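Local coordinates for regulatory protein SWI6 (Saccharomyces cerevisiae, PDB 1SW6), which serves as the shared regulatory subunit of the SBF and MBF complexes, which drive cell-cycle-dependent transcription in budding yeast, at residues 283-288 and 309-314. Residues are numbered along the deposited sequence; the frame is centred on the assembly and turned at random.
Sequences GDTCLN and PFIANK
Asp-284 and Asn-313 run side by side, and the amide ND2 of Asn-313 gives a hydrogen bond of 2.7 Å to OD1 of Asp-284 on the syn side of the carboxylate. The two flat groups are turned 52° apart, yet ND2 lies 18° out of the carboxylate plane and OD1 close to the amide plane. Asn-313 gets there because its CG sits between the backbone N and the carbonyl carbon (chi1 58°), while its OD1 accepts from Ser-315 N. Asp-284 OD1 also takes a salt bridge from Arg-292; an alanine here would probably leave that guanidinium without its charge mate and Asn-313 ND2 without this acceptor. Packing is tight alongside, where Asn-313 CA approaches Gly-283 O at 3.1 Å in a CA-H...O contact. Such joints link successive ankyrin repeats: the start of the fourth, with Thr-285 N-capping helix 286-293 through OG1, meets its own end and the first residues of the fifth. From Gly-283 toward Thr-285 the backbones part, the CA atoms of Thr-285 and Ile-311 standing 7.4 Å apart, and water intervenes. One water donates to Gly-283 O and Ile-311 O and accepts from Asn-288 ND2, which also bonds Leu-317 O. Apolar contacts persist, Thr-285 CG2 touching Ile-311 CG2 at 3.7 Å. At the far end Leu-287 CD2 reaches Pro-309 CA at 3.6 Å.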
ATOM      1  N   GLY A 283       0.207  25.865  -8.566  1.00 49.40           N
ATOM      2  CA  GLY A 283      -0.363  26.661  -9.639  1.00 47.44           C
ATOM      3  C   GLY A 283      -0.386  25.890 -10.947  1.00 46.05           C
ATOM      4  O   GLY A 283      -0.590  26.474 -12.012  1.00 46.80           O
ATOM      5  N   ASP A 284      -0.170  24.580 -10.863  1.00 43.54           N
ATOM      6  CA  ASP A 284      -0.162  23.705 -12.036  1.00 43.18           C
ATOM      7  C   ASP A 284      -1.536  23.157 -12.378  1.00 41.87           C
ATOM      8  O   ASP A 284      -2.300  22.760 -11.486  1.00 40.73           O
ATOM      9  CB  ASP A 284       0.725  22.471 -11.826  1.00 44.26           C
ATOM     10  CG  ASP A 284       2.204  22.784 -11.867  1.00 47.00           C
ATOM     11  OD1 ASP A 284       2.618  23.598 -12.720  1.00 46.60           O
ATOM     12  OD2 ASP A 284       2.955  22.187 -11.059  1.00 46.83           O
ATOM     13  N   THR A 285      -1.835  23.119 -13.670  1.00 38.80           N
ATOM     14  CA  THR A 285      -3.076  22.530 -14.130  1.00 37.57           C
ATOM     15  C   THR A 285      -2.641  21.088 -14.411  1.00 38.19           C
ATOM     16  O   THR A 285      -1.440  20.813 -14.482  1.00 36.16           O
ATOM     17  CB  THR A 285      -3.546  23.165 -15.430  1.00 35.55           C
ATOM     18  OG1 THR A 285      -2.500  23.087 -16.396  1.00 33.79           O
ATOM     19  CG2 THR A 285      -3.940  24.608 -15.208  1.00 34.60           C
ATOM     20  N   CYS A 286      -3.583  20.161 -14.565  1.00 37.76           N
ATOM     21  CA  CYS A 286      -3.169  18.797 -14.838  1.00 37.09           C
ATOM     22  C   CYS A 286      -2.396  18.782 -16.159  1.00 36.63           C
ATOM     23  O   CYS A 286      -1.459  18.004 -16.343  1.00 37.66           O
ATOM     24  CB  CYS A 286      -4.377  17.843 -14.861  1.00 38.25           C
ATOM     25  SG  CYS A 286      -5.671  18.125 -16.099  1.00 38.58           S
ATOM     26  N   LEU A 287      -2.758  19.678 -17.064  1.00 35.75           N
ATOM     27  CA  LEU A 287      -2.065  19.756 -18.346  1.00 35.40           C
ATOM     28  C   LEU A 287      -0.592  20.134 -18.175  1.00 35.62           C
ATOM     29  O   LEU A 287       0.273  19.604 -18.877  1.00 33.81           O
ATOM     30  CB  LEU A 287      -2.740  20.785 -19.259  1.00 34.15           C
ATOM     31  CG  LEU A 287      -2.049  21.015 -20.600  1.00 35.51           C
ATOM     32  CD1 LEU A 287      -2.014  19.705 -21.397  1.00 34.54           C
ATOM     33  CD2 LEU A 287      -2.779  22.116 -21.369  1.00 33.39           C
ATOM     34  N   ASN A 288      -0.316  21.059 -17.255  1.00 37.29           N
ATOM     35  CA  ASN A 288       1.054  21.517 -17.008  1.00 38.35           C
ATOM     36  C   ASN A 288       1.897  20.404 -16.378  1.00 38.23           C
ATOM     37  O   ASN A 288       3.086  20.286 -16.660  1.00 39.03           O
ATOM     38  CB  ASN A 288       1.054  22.762 -16.111  1.00 38.08           C
ATOM     39  CG  ASN A 288       2.225  23.702 -16.422  1.00 40.30           C
ATOM     40  OD1 ASN A 288       3.109  23.361 -17.202  1.00 40.17           O
ATOM     41  ND2 ASN A 288       2.233  24.886 -15.805  1.00 39.07           N
ATOM     42  N   PRO A 309      -3.417  25.539 -22.662  1.00 38.98           N
ATOM     43  CA  PRO A 309      -1.957  25.433 -22.556  1.00 40.94           C
ATOM     44  C   PRO A 309      -1.221  26.716 -22.172  1.00 43.37           C
ATOM     45  O   PRO A 309       0.014  26.726 -22.135  1.00 43.35           O
ATOM     46  CB  PRO A 309      -1.552  24.934 -23.938  1.00 39.07           C
ATOM     47  CG  PRO A 309      -2.507  25.649 -24.818  1.00 39.03           C
ATOM     48  CD  PRO A 309      -3.836  25.535 -24.077  1.00 38.71           C
ATOM     49  N   PHE A 310      -1.963  27.785 -21.880  1.00 44.19           N
ATOM     50  CA  PHE A 310      -1.334  29.054 -21.513  1.00 46.14           C
ATOM     51  C   PHE A 310      -1.382  29.399 -20.024  1.00 46.88           C
ATOM     52  O   PHE A 310      -0.741  30.358 -19.582  1.00 47.67           O
ATOM     53  CB  PHE A 310      -1.937  30.201 -22.334  1.00 47.59           C
ATOM     54  CG  PHE A 310      -1.856  29.981 -23.818  1.00 48.23           C
ATOM     55  CD1 PHE A 310      -2.978  29.577 -24.537  1.00 48.64           C
ATOM     56  CD2 PHE A 310      -0.645  30.120 -24.488  1.00 48.66           C
ATOM     57  CE1 PHE A 310      -2.894  29.310 -25.903  1.00 49.18           C
ATOM     58  CE2 PHE A 310      -0.548  29.856 -25.854  1.00 48.29           C
ATOM     59  CZ  PHE A 310      -1.672  29.449 -26.563  1.00 49.37           C
ATOM     60  N   ILE A 311      -2.126  28.622 -19.247  1.00 46.37           N
ATOM     61  CA  ILE A 311      -2.212  28.863 -17.816  1.00 46.52           C
ATOM     62  C   ILE A 311      -0.865  28.498 -17.178  1.00 47.24           C
ATOM     63  O   ILE A 311      -0.414  27.357 -17.253  1.00 45.91           O
ATOM     64  CB  ILE A 311      -3.353  28.031 -17.188  1.00 46.89           C
ATOM     65  CG1 ILE A 311      -4.691  28.455 -17.812  1.00 46.92           C
ATOM     66  CG2 ILE A 311      -3.383  28.226 -15.691  1.00 46.01           C
ATOM     67  CD1 ILE A 311      -5.888  27.721 -17.283  1.00 48.09           C
ATOM     68  N   ALA A 312      -0.226  29.487 -16.557  1.00 47.17           N
ATOM     69  CA  ALA A 312       1.079  29.301 -15.931  1.00 47.15           C
ATOM     70  C   ALA A 312       1.009  28.932 -14.453  1.00 46.48           C
ATOM     71  O   ALA A 312       0.011  29.186 -13.778  1.00 46.60           O
ATOM     72  CB  ALA A 312       1.904  30.569 -16.105  1.00 46.72           C
ATOM     73  N   ASN A 313       2.075  28.329 -13.947  1.00 47.21           N
ATOM     74  CA  ASN A 313       2.119  27.960 -12.539  1.00 48.95           C
ATOM     75  C   ASN A 313       2.884  29.024 -11.762  1.00 50.64           C
ATOM     76  O   ASN A 313       3.176  30.092 -12.292  1.00 51.72           O
ATOM     77  CB  ASN A 313       2.782  26.591 -12.351  1.00 47.07           C
ATOM     78  CG  ASN A 313       4.190  26.533 -12.904  1.00 46.23           C
ATOM     79  OD1 ASN A 313       4.796  27.559 -13.227  1.00 46.07           O
ATOM     80  ND2 ASN A 313       4.727  25.324 -13.006  1.00 43.55           N
ATOM     81  N   LYS A 314       3.208  28.731 -10.507  1.00 52.88           N
ATOM     82  CA  LYS A 314       3.939  29.681  -9.673  1.00 55.72           C
ATOM     83  C   LYS A 314       5.421  29.780 -10.057  1.00 57.34           C
ATOM     84  O   LYS A 314       6.262  30.144  -9.240  1.00 58.63           O
ATOM     85  CB  LYS A 314       3.789  29.300  -8.190  1.00 54.39           C
ATOM     86  CG  LYS A 314       2.389  29.562  -7.628  1.00 53.90           C
ATOM     87  CD  LYS A 314       2.236  29.100  -6.184  1.00 53.06           C
ATOM     88  CE  LYS A 314       0.840  29.444  -5.670  1.00 54.53           C
ATOM     89  NZ  LYS A 314       0.563  28.937  -4.288  1.00 53.05           N
TER
HETATM   90  O   HOH W   1      -0.261  25.592 -14.658  1.00 42.68           O
HETATM   91  O   HOH W   2      -1.983  25.149 -18.248  1.00 39.97           O